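Local coordinates for protein pectate lyase (Erwinia chrysanthemi, PDB 1RU4) that cleaves polygalacturonate, the de-esterified backbone of pectin, by beta-elimination, at residues M42-I51 and F72-Y83; G90-F98 and G121-Y129. All coordinates share one frame; numbering follows the deposited sequence.

Contact 1: residues M42-I51 and F72-Y83; sequences MAAVNPGELI and FNKSGKDGAPIY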
loop_
_atom_site.group_PDB
_atom_site.type_symbol
_atom_site.label_atom_id
_atom_site.label_comp_id
_atom_site.label_asym_id
_atom_site.label_seq_id
_atom_site.Cartn_x
_atom_site.Cartn_y
_atom_site.Cartn_z
ATOM N N MET A 42 11.847 -15.926 -16.828
ATOM C CA MET A 42 10.508 -16.342 -16.423
ATOM C C MET A 42 10.186 -17.764 -16.884
ATOM O O MET A 42 9.540 -18.528 -16.166
ATOM C CB MET A 42 9.470 -15.373 -16.986
ATOM C CG MET A 42 9.413 -14.037 -16.268
ATOM S SD MET A 42 8.524 -14.156 -14.713
ATOM C CE MET A 42 6.833 -14.144 -15.339
ATOM N N ALA A 43 10.646 -18.114 -18.082
ATOM C CA ALA A 43 10.416 -19.446 -18.627
ATOM C C ALA A 43 11.187 -20.524 -17.866
ATOM O O ALA A 43 10.672 -21.617 -17.634
ATOM C CB ALA A 43 10.783 -19.478 -20.103
ATOM N N ALA A 44 12.404 -20.192 -17.440
ATOM C CA ALA A 44 13.285 -21.149 -16.774
ATOM C C ALA A 44 13.114 -21.299 -15.261
ATOM O O ALA A 44 13.283 -22.393 -14.722
ATOM C CB ALA A 44 14.736 -20.817 -17.095
ATOM N N VAL A 45 12.777 -20.206 -14.582
ATOM C CA VAL A 45 12.730 -20.186 -13.119
ATOM C C VAL A 45 11.823 -21.228 -12.455
ATOM O O VAL A 45 10.717 -21.504 -12.923
ATOM C CB VAL A 45 12.383 -18.768 -12.595
ATOM C CG1 VAL A 45 10.924 -18.429 -12.878
ATOM C CG2 VAL A 45 12.716 -18.647 -11.117
ATOM N N ASN A 46 12.312 -21.799 -11.357
ATOM C CA ASN A 46 11.581 -22.803 -10.588
ATOM C C ASN A 46 11.468 -22.386 -9.119
ATOM O O ASN A 46 12.162 -21.465 -8.681
ATOM C CB ASN A 46 12.278 -24.162 -10.715
ATOM C CG ASN A 46 11.969 -24.843 -12.030
ATOM O OD1 ASN A 46 10.810 -24.930 -12.431
ATOM N ND2 ASN A 46 13.005 -25.304 -12.722
ATOM N N PRO A 47 10.584 -23.044 -8.342
ATOM C CA PRO A 47 10.405 -22.711 -6.922
ATOM C C PRO A 47 11.712 -22.644 -6.138
ATOM O O PRO A 47 12.562 -23.531 -6.250
ATOM C CB PRO A 47 9.510 -23.844 -6.424
ATOM C CG PRO A 47 8.655 -24.122 -7.608
ATOM C CD PRO A 47 9.657 -24.120 -8.741
ATOM N N GLY A 48 11.874 -21.566 -5.375
ATOM C CA GLY A 48 13.070 -21.380 -4.572
ATOM C C GLY A 48 14.211 -20.677 -5.285
ATOM O O GLY A 48 15.233 -20.368 -4.669
ATOM N N GLU A 49 14.048 -20.441 -6.583
ATOM C CA GLU A 49 15.076 -19.782 -7.381
ATOM C C GLU A 49 14.800 -18.286 -7.524
ATOM O O GLU A 49 13.713 -17.813 -7.184
ATOM C CB GLU A 49 15.206 -20.462 -8.745
ATOM C CG GLU A 49 15.567 -21.943 -8.626
ATOM C CD GLU A 49 15.717 -22.655 -9.957
ATOM O OE1 GLU A 49 16.351 -23.733 -9.972
ATOM O OE2 GLU A 49 15.202 -22.159 -10.980
ATOM N N LEU A 50 15.785 -17.555 -8.038
ATOM C CA LEU A 50 15.712 -16.098 -8.093
ATOM C C LEU A 50 16.023 -15.477 -9.449
ATOM O O LEU A 50 17.064 -15.751 -10.053
ATOM C CB LEU A 50 16.658 -15.506 -7.038
ATOM C CG LEU A 50 17.094 -14.036 -7.110
ATOM C CD1 LEU A 50 15.929 -13.096 -6.836
ATOM C CD2 LEU A 50 18.206 -13.797 -6.103
ATOM N N ILE A 51 15.114 -14.624 -9.911
ATOM C CA ILE A 51 15.354 -13.817 -11.099
ATOM C C ILE A 51 15.948 -12.509 -10.573
ATOM O O ILE A 51 15.244 -11.684 -9.980
ATOM C CB ILE A 51 14.041 -13.530 -11.875
ATOM C CG1 ILE A 51 13.420 -14.842 -12.364
ATOM C CG2 ILE A 51 14.316 -12.601 -13.056
ATOM C CD1 ILE A 51 12.124 -14.663 -13.126
ATOM N N PHE A 72 2.006 -13.617 -14.544
ATOM C CA PHE A 72 2.762 -14.480 -13.645
ATOM C C PHE A 72 1.849 -15.635 -13.238
ATOM O O PHE A 72 1.149 -15.561 -12.226
ATOM C CB PHE A 72 3.219 -13.690 -12.411
ATOM C CG PHE A 72 4.179 -12.574 -12.727
ATOM C CD1 PHE A 72 3.728 -11.390 -13.306
ATOM C CD2 PHE A 72 5.538 -12.712 -12.460
ATOM C CE1 PHE A 72 4.618 -10.365 -13.618
ATOM C CE2 PHE A 72 6.437 -11.689 -12.769
ATOM C CZ PHE A 72 5.975 -10.514 -13.349
ATOM N N ASN A 73 1.832 -16.688 -14.053
ATOM C CA ASN A 73 0.942 -17.821 -13.807
ATOM C C ASN A 73 1.614 -19.024 -13.157
ATOM O O ASN A 73 0.936 -19.892 -12.607
ATOM C CB ASN A 73 0.236 -18.245 -15.098
ATOM C CG ASN A 73 1.192 -18.783 -16.136
ATOM O OD1 ASN A 73 2.193 -18.147 -16.465
ATOM N ND2 ASN A 73 0.892 -19.970 -16.658
ATOM N N LYS A 74 2.939 -19.093 -13.243
ATOM C CA LYS A 74 3.684 -20.160 -12.578
ATOM C C LYS A 74 3.586 -19.957 -11.067
ATOM O O LYS A 74 3.247 -18.866 -10.601
ATOM C CB LYS A 74 5.145 -20.160 -13.034
ATOM C CG LYS A 74 5.312 -20.578 -14.486
ATOM C CD LYS A 74 6.735 -20.389 -14.991
ATOM C CE LYS A 74 7.721 -21.314 -14.306
ATOM N NZ LYS A 74 9.035 -21.273 -15.007
ATOM N N SER A 75 3.841 -21.014 -10.305
ATOM C CA SER A 75 3.744 -20.927 -8.853
ATOM C C SER A 75 4.981 -21.428 -8.125
ATOM O O SER A 75 5.644 -22.370 -8.568
ATOM C CB SER A 75 2.528 -21.706 -8.341
ATOM O OG SER A 75 1.308 -21.114 -8.753
ATOM N N GLY A 76 5.299 -20.761 -7.019
ATOM C CA GLY A 76 6.332 -21.247 -6.126
ATOM C C GLY A 76 5.662 -22.194 -5.143
ATOM O O GLY A 76 4.522 -22.613 -5.364
ATOM N N LYS A 77 6.355 -22.522 -4.056
ATOM C CA LYS A 77 5.819 -23.408 -3.024
ATOM C C LYS A 77 6.079 -22.826 -1.641
ATOM O O LYS A 77 6.875 -21.899 -1.491
ATOM C CB LYS A 77 6.483 -24.788 -3.102
ATOM C CG LYS A 77 6.072 -25.640 -4.286
ATOM C CD LYS A 77 6.770 -26.991 -4.227
ATOM C CE LYS A 77 6.224 -27.952 -5.267
ATOM N NZ LYS A 77 6.892 -29.284 -5.189
ATOM N N ASP A 78 5.409 -23.377 -0.632
ATOM C CA ASP A 78 5.638 -22.963 0.747
ATOM C C ASP A 78 7.088 -23.288 1.106
ATOM O O ASP A 78 7.521 -24.435 0.983
ATOM C CB ASP A 78 4.680 -23.696 1.692
ATOM C CG ASP A 78 4.818 -23.243 3.137
ATOM O OD1 ASP A 78 4.879 -22.019 3.381
ATOM O OD2 ASP A 78 4.861 -24.113 4.031
ATOM N N GLY A 79 7.837 -22.266 1.513
ATOM C CA GLY A 79 9.241 -22.454 1.837
ATOM C C GLY A 79 10.149 -22.381 0.621
ATOM O O GLY A 79 11.371 -22.484 0.743
ATOM N N ALA A 80 9.551 -22.202 -0.555
ATOM C CA ALA A 80 10.301 -22.112 -1.803
ATOM C C ALA A 80 9.583 -21.205 -2.798
ATOM O O ALA A 80 9.077 -21.662 -3.824
ATOM C CB ALA A 80 10.496 -23.503 -2.398
ATOM N N PRO A 81 9.513 -19.898 -2.497
ATOM C CA PRO A 81 8.840 -18.959 -3.402
ATOM C C PRO A 81 9.674 -18.725 -4.655
ATOM O O PRO A 81 10.858 -19.069 -4.689
ATOM C CB PRO A 81 8.771 -17.672 -2.571
ATOM C CG PRO A 81 8.930 -18.138 -1.145
ATOM C CD PRO A 81 9.965 -19.209 -1.279
ATOM N N ILE A 82 9.045 -18.188 -5.696
ATOM C CA ILE A 82 9.790 -17.754 -6.873
ATOM C C ILE A 82 10.114 -16.286 -6.622
ATOM O O ILE A 82 9.214 -15.451 -6.507
ATOM C CB ILE A 82 8.975 -17.883 -8.177
ATOM C CG1 ILE A 82 8.618 -19.349 -8.434
ATOM C CG2 ILE A 82 9.784 -17.333 -9.346
ATOM C CD1 ILE A 82 7.723 -19.559 -9.640
ATOM N N TYR A 83 11.402 -15.994 -6.481
ATOM C CA TYR A 83 11.865 -14.642 -6.184
ATOM C C TYR A 83 12.151 -13.811 -7.431
ATOM O O TYR A 83 12.747 -14.297 -8.389
ATOM C CB TYR A 83 13.142 -14.695 -5.340
ATOM C CG TYR A 83 13.010 -15.363 -3.990
ATOM C CD1 TYR A 83 13.399 -16.690 -3.807
ATOM C CD2 TYR A 83 12.567 -14.647 -2.877
ATOM C CE1 TYR A 83 13.357 -17.286 -2.545
ATOM C CE2 TYR A 83 12.521 -15.232 -1.613
ATOM C CZ TYR A 83 12.920 -16.549 -1.455
ATOM O OH TYR A 83 12.897 -17.122 -0.201
HETATM O O HOH W 1 10.679 -24.116 -15.245
#

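Contact 2: residues G90-F98 and G121-Y129; sequences GRAVFDFSF and GVEVTRAGY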
loop_
_atom_site.group_PDB
_atom_site.type_symbol
_atom_site.label_atom_id
_atom_site.label_comp_id
_atom_site.label_asym_id
_atom_site.label_seq_id
_atom_site.Cartn_x
_atom_site.Cartn_y
_atom_site.Cartn_z
ATOM N N GLY A 90 18.855 -2.281 -5.113
ATOM C CA GLY A 90 18.586 -1.206 -6.050
ATOM C C GLY A 90 17.122 -1.227 -6.460
ATOM O O GLY A 90 16.282 -1.818 -5.769
ATOM N N ARG A 91 16.817 -0.605 -7.596
ATOM C CA ARG A 91 15.441 -0.523 -8.089
ATOM C C ARG A 91 15.336 -0.998 -9.534
ATOM O O ARG A 91 16.158 -0.627 -10.373
ATOM C CB ARG A 91 14.941 0.926 -8.032
ATOM C CG ARG A 91 15.171 1.643 -6.710
ATOM C CD ARG A 91 14.392 1.007 -5.580
ATOM N NE ARG A 91 12.950 1.196 -5.706
ATOM C CZ ARG A 91 12.058 0.656 -4.881
ATOM N NH1 ARG A 91 12.465 -0.108 -3.877
ATOM N NH2 ARG A 91 10.764 0.891 -5.046
ATOM N N ALA A 92 14.320 -1.811 -9.816
ATOM C CA ALA A 92 14.024 -2.246 -11.179
ATOM C C ALA A 92 12.627 -1.743 -11.532
ATOM O O ALA A 92 11.633 -2.160 -10.928
ATOM C CB ALA A 92 14.089 -3.768 -11.293
ATOM N N VAL A 93 12.564 -0.833 -12.497
ATOM C CA VAL A 93 11.302 -0.216 -12.898
ATOM C C VAL A 93 10.777 -0.799 -14.206
ATOM O O VAL A 93 11.450 -0.735 -15.234
ATOM C CB VAL A 93 11.465 1.319 -13.059
ATOM C CG1 VAL A 93 10.147 1.953 -13.488
ATOM C CG2 VAL A 93 11.947 1.941 -11.753
ATOM N N PHE A 94 9.585 -1.388 -14.151
ATOM C CA PHE A 94 8.924 -1.921 -15.341
ATOM C C PHE A 94 7.956 -0.877 -15.886
ATOM O O PHE A 94 6.934 -0.572 -15.262
ATOM C CB PHE A 94 8.191 -3.227 -15.016
ATOM C CG PHE A 94 9.115 -4.380 -14.728
ATOM C CD1 PHE A 94 9.841 -4.427 -13.542
ATOM C CD2 PHE A 94 9.272 -5.410 -15.653
ATOM C CE1 PHE A 94 10.715 -5.481 -13.281
ATOM C CE2 PHE A 94 10.144 -6.469 -15.401
ATOM C CZ PHE A 94 10.868 -6.504 -14.211
ATOM N N ASP A 95 8.312 -0.314 -17.039
ATOM C CA ASP A 95 7.549 0.756 -17.674
ATOM C C ASP A 95 6.735 0.194 -18.836
ATOM O O ASP A 95 7.295 -0.216 -19.852
ATOM C CB ASP A 95 8.525 1.830 -18.177
ATOM C CG ASP A 95 7.829 3.059 -18.741
ATOM O OD1 ASP A 95 6.585 3.119 -18.753
ATOM O OD2 ASP A 95 8.551 3.983 -19.170
ATOM N N PHE A 96 5.413 0.198 -18.682
ATOM C CA PHE A 96 4.519 -0.344 -19.702
ATOM C C PHE A 96 4.133 0.633 -20.812
ATOM O O PHE A 96 3.303 0.326 -21.671
ATOM C CB PHE A 96 3.306 -1.005 -19.046
ATOM C CG PHE A 96 3.642 -2.296 -18.347
ATOM C CD1 PHE A 96 4.180 -2.291 -17.061
ATOM C CD2 PHE A 96 3.467 -3.517 -18.996
ATOM C CE1 PHE A 96 4.544 -3.484 -16.434
ATOM C CE2 PHE A 96 3.827 -4.713 -18.379
ATOM C CZ PHE A 96 4.367 -4.696 -17.096
ATOM N N SER A 97 4.732 1.821 -20.764
ATOM C CA SER A 97 4.710 2.789 -21.863
ATOM C C SER A 97 3.398 3.407 -22.354
ATOM O O SER A 97 3.378 4.018 -23.426
ATOM C CB SER A 97 5.454 2.196 -23.066
ATOM O OG SER A 97 6.743 1.734 -22.698
ATOM N N PHE A 98 2.315 3.284 -21.596
ATOM C CA PHE A 98 1.051 3.866 -22.042
ATOM C C PHE A 98 1.026 5.389 -21.992
ATOM O O PHE A 98 1.485 5.993 -21.022
ATOM C CB PHE A 98 -0.121 3.336 -21.210
ATOM C CG PHE A 98 -0.762 2.113 -21.785
ATOM C CD1 PHE A 98 -0.159 0.869 -21.653
ATOM C CD2 PHE A 98 -1.967 2.208 -22.479
ATOM C CE1 PHE A 98 -0.743 -0.268 -22.207
ATOM C CE2 PHE A 98 -2.559 1.078 -23.036
ATOM C CZ PHE A 98 -1.945 -0.163 -22.900
ATOM N N GLY A 121 11.986 -4.786 -4.453
ATOM C CA GLY A 121 12.691 -3.714 -5.142
ATOM C C GLY A 121 12.262 -3.472 -6.577
ATOM O O GLY A 121 13.028 -2.928 -7.376
ATOM N N VAL A 122 11.024 -3.844 -6.888
ATOM C CA VAL A 122 10.478 -3.728 -8.239
ATOM C C VAL A 122 9.343 -2.699 -8.290
ATOM O O VAL A 122 8.586 -2.554 -7.332
ATOM C CB VAL A 122 9.948 -5.104 -8.714
ATOM C CG1 VAL A 122 9.293 -4.996 -10.079
ATOM C CG2 VAL A 122 11.088 -6.120 -8.744
ATOM N N GLU A 123 9.254 -1.969 -9.401
ATOM C CA GLU A 123 8.194 -0.981 -9.601
ATOM C C GLU A 123 7.442 -1.220 -10.904
ATOM O O GLU A 123 8.001 -1.747 -11.864
ATOM C CB GLU A 123 8.767 0.442 -9.621
ATOM C CG GLU A 123 9.527 0.845 -8.364
ATOM C CD GLU A 123 9.925 2.317 -8.343
ATOM O OE1 GLU A 123 9.646 3.051 -9.317
ATOM O OE2 GLU A 123 10.522 2.745 -7.335
ATOM N N VAL A 124 6.169 -0.832 -10.923
ATOM C CA VAL A 124 5.346 -0.901 -12.130
ATOM C C VAL A 124 4.797 0.495 -12.399
ATOM O O VAL A 124 4.213 1.126 -11.510
ATOM C CB VAL A 124 4.154 -1.880 -11.978
ATOM C CG1 VAL A 124 3.284 -1.854 -13.237
ATOM C CG2 VAL A 124 4.655 -3.290 -11.723
ATOM N N THR A 125 4.988 0.973 -13.624
ATOM C CA THR A 125 4.515 2.296 -14.011
ATOM C C THR A 125 3.979 2.303 -15.442
ATOM O O THR A 125 4.389 1.493 -16.277
ATOM C CB THR A 125 5.638 3.366 -13.846
ATOM O OG1 THR A 125 5.080 4.679 -13.987
ATOM C CG2 THR A 125 6.740 3.173 -14.885
ATOM N N ARG A 126 3.033 3.205 -15.691
ATOM C CA ARG A 126 2.400 3.402 -16.997
ATOM C C ARG A 126 1.714 2.173 -17.593
ATOM O O ARG A 126 1.681 1.994 -18.813
ATOM C CB ARG A 126 3.381 4.033 -17.998
ATOM C CG ARG A 126 3.936 5.373 -17.526
ATOM C CD ARG A 126 4.401 6.249 -18.679
ATOM N NE ARG A 126 5.518 5.671 -19.422
ATOM C CZ ARG A 126 6.013 6.185 -20.543
ATOM N NH1 ARG A 126 5.490 7.289 -21.061
ATOM N NH2 ARG A 126 7.050 5.609 -21.134
ATOM N N ALA A 127 1.155 1.334 -16.722
ATOM C CA ALA A 127 0.357 0.191 -17.156
ATOM C C ALA A 127 -0.957 0.705 -17.746
ATOM O O ALA A 127 -1.440 1.774 -17.362
ATOM C CB ALA A 127 0.079 -0.741 -15.980
ATOM N N GLY A 128 -1.531 -0.062 -18.673
ATOM C CA GLY A 128 -2.772 0.336 -19.325
ATOM C C GLY A 128 -4.020 0.248 -18.467
ATOM O O GLY A 128 -5.104 0.641 -18.899
ATOM N N TYR A 129 -3.864 -0.291 -17.262
ATOM C CA TYR A 129 -4.945 -0.405 -16.287
ATOM C C TYR A 129 -4.241 -0.562 -14.930
ATOM O O TYR A 129 -3.272 0.156 -14.676
ATOM C CB TYR A 129 -5.868 -1.592 -16.630
ATOM C CG TYR A 129 -7.357 -1.283 -16.521
ATOM C CD1 TYR A 129 -7.861 -0.028 -16.877
ATOM C CD2 TYR A 129 -8.255 -2.236 -16.035
ATOM C CE1 TYR A 129 -9.222 0.273 -16.746
ATOM C CE2 TYR A 129 -9.618 -1.945 -15.899
ATOM C CZ TYR A 129 -10.091 -0.691 -16.254
ATOM O OH TYR A 129 -11.430 -0.394 -16.098
HETATM O O HOH W 2 2.850 8.549 -20.773
#

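Contact 1: residues M42-I51 and F72-Y83
Leu50 and Tyr83 pair as parallel strand neighbours, and here the contact is tight. Glu49 O accepts from Tyr83 N at 3.0 Å. Tyr83 O in turn accepts from Ile51 N at 2.8 Å, an almost straight bond of 174°. Leu50 CD1 lies 3.5 Å from Tyr83 CB, and the two side chains cross at about a right angle. With CG anti to the carbonyl carbon (chi1 -61°), the Tyr83 ring is turned so that Glu49 O meets its edge in plane. Two residues before Leu50, Gly48 N bonds to Pro81 O at 2.8 Å, coming from above the carbonyl plane. Gly48 belongs to a type II turn from Asn46 to Glu49. Pro47 CB rests 3.4 Å from Ala80 O. Deeper in, Val45 CG2 meets Ile82 CG2 branch to branch. Met42 makes an oblique Met-aromatic contact with Phe72, its CE over one face of the ring and 3.5 Å from Phe72 CD2.

The other side is more polar and more open to solvent. The Lys74 chain bends at chi3 and brings NZ to the end of helix 38-44. Lys74 NZ donates to Val45 O at 2.7 Å, in the carbonyl plane, to Met42 O at 3.0 Å, and weakly to Ala43 O. The ammonium thus meets the carbonyl end of the helix dipole, which probably suits its charge. A water at Asn46 OD1 and Ala44 O also takes a weak bond from Lys74 NZ.

Strand 50-53 runs between strands 16-19 and 82-86. Trp117 of strand 117-120 touches Met42 and Ile82, and Phe38 of helix 38-44 packs on Phe72.

Contact 2: residues G90-F98 and G121-Y129
Val93 and Glu123 pair within two parallel strands, 92-95 and 122-125, on successive coils of the right-handed parallel beta-helix. Backbone bonds run from Ala92 N to Gly121 O through to Phe96 N and Thr125 O.

Ala92, Phe94, Val122 and Val124 line one face of the sheet. Val122 CG1 is anti to its own backbone N (chi1 176°) and lies 3.5 Å from Phe94 CE1, oblique to the ring. Val124 CG1 meets Phe96 CE1 in the same manner, while Thr125 O lies in the plane of the Phe96 ring at its edge.

The opposite face carries Val93, Glu123, Asp95 and Thr125. The Arg91 chain folds at chi2 and chi3, which brings its guanidinium back to Glu123 in a salt bridge. Arg91 NH2 donates to the anti lone pair of Glu123 OE2 at 3.0 Å, and Arg91 NE adds a weak bond to that oxygen. The guanidinium and carboxylate planes are 68° apart. Glu123 OE1 is hydrogen-bonded to His147 NE2 of the next coil, so both carboxylate oxygens have partners.

With CG anti to the backbone N (chi1 -175°), Asp95 presents its carboxylate to Arg126 in a side-on salt bridge. Arg126 NE meets the syn lone pair of Asp95 OD1 at 2.8 Å, and Arg126 NH2 reaches Asp95 OD2 at 3.0 Å. Asp95 OD1 also accepts from Ser97 N, forming an Asx turn. A water links Arg126 NH1 to Phe98 O.

Beyond the strands Phe98 N bonds to Arg126 O. Gly128 CA sits over the centre of the Phe98 ring, 3.4 Å from its centroid, in a CH-pi contact.

In the fold
Both contacts join successive coils of the right-handed parallel beta-helix. From the N terminus, the chain passes through helix 38-44 into strand 50-53, then runs by strands 56-59 and 70-72 to strand 82-86. Contact 1 closes a loop with 20 residues between its segments. The next strand in the chain is 92-95. The chain then goes through strands 110-112 and 117-120 to strand 122-125, where contact 2 closes a loop with 22 residues between its segments. The contacts are in series, neither nested nor crossed. Contact 1 ties the end of helix 38-44 to the region around the end of strand 70-72, and strand 50-53 to strand 82-86; contact 2 ties strand 92-95 to strand 122-125. Their centres lie about 20 Å apart.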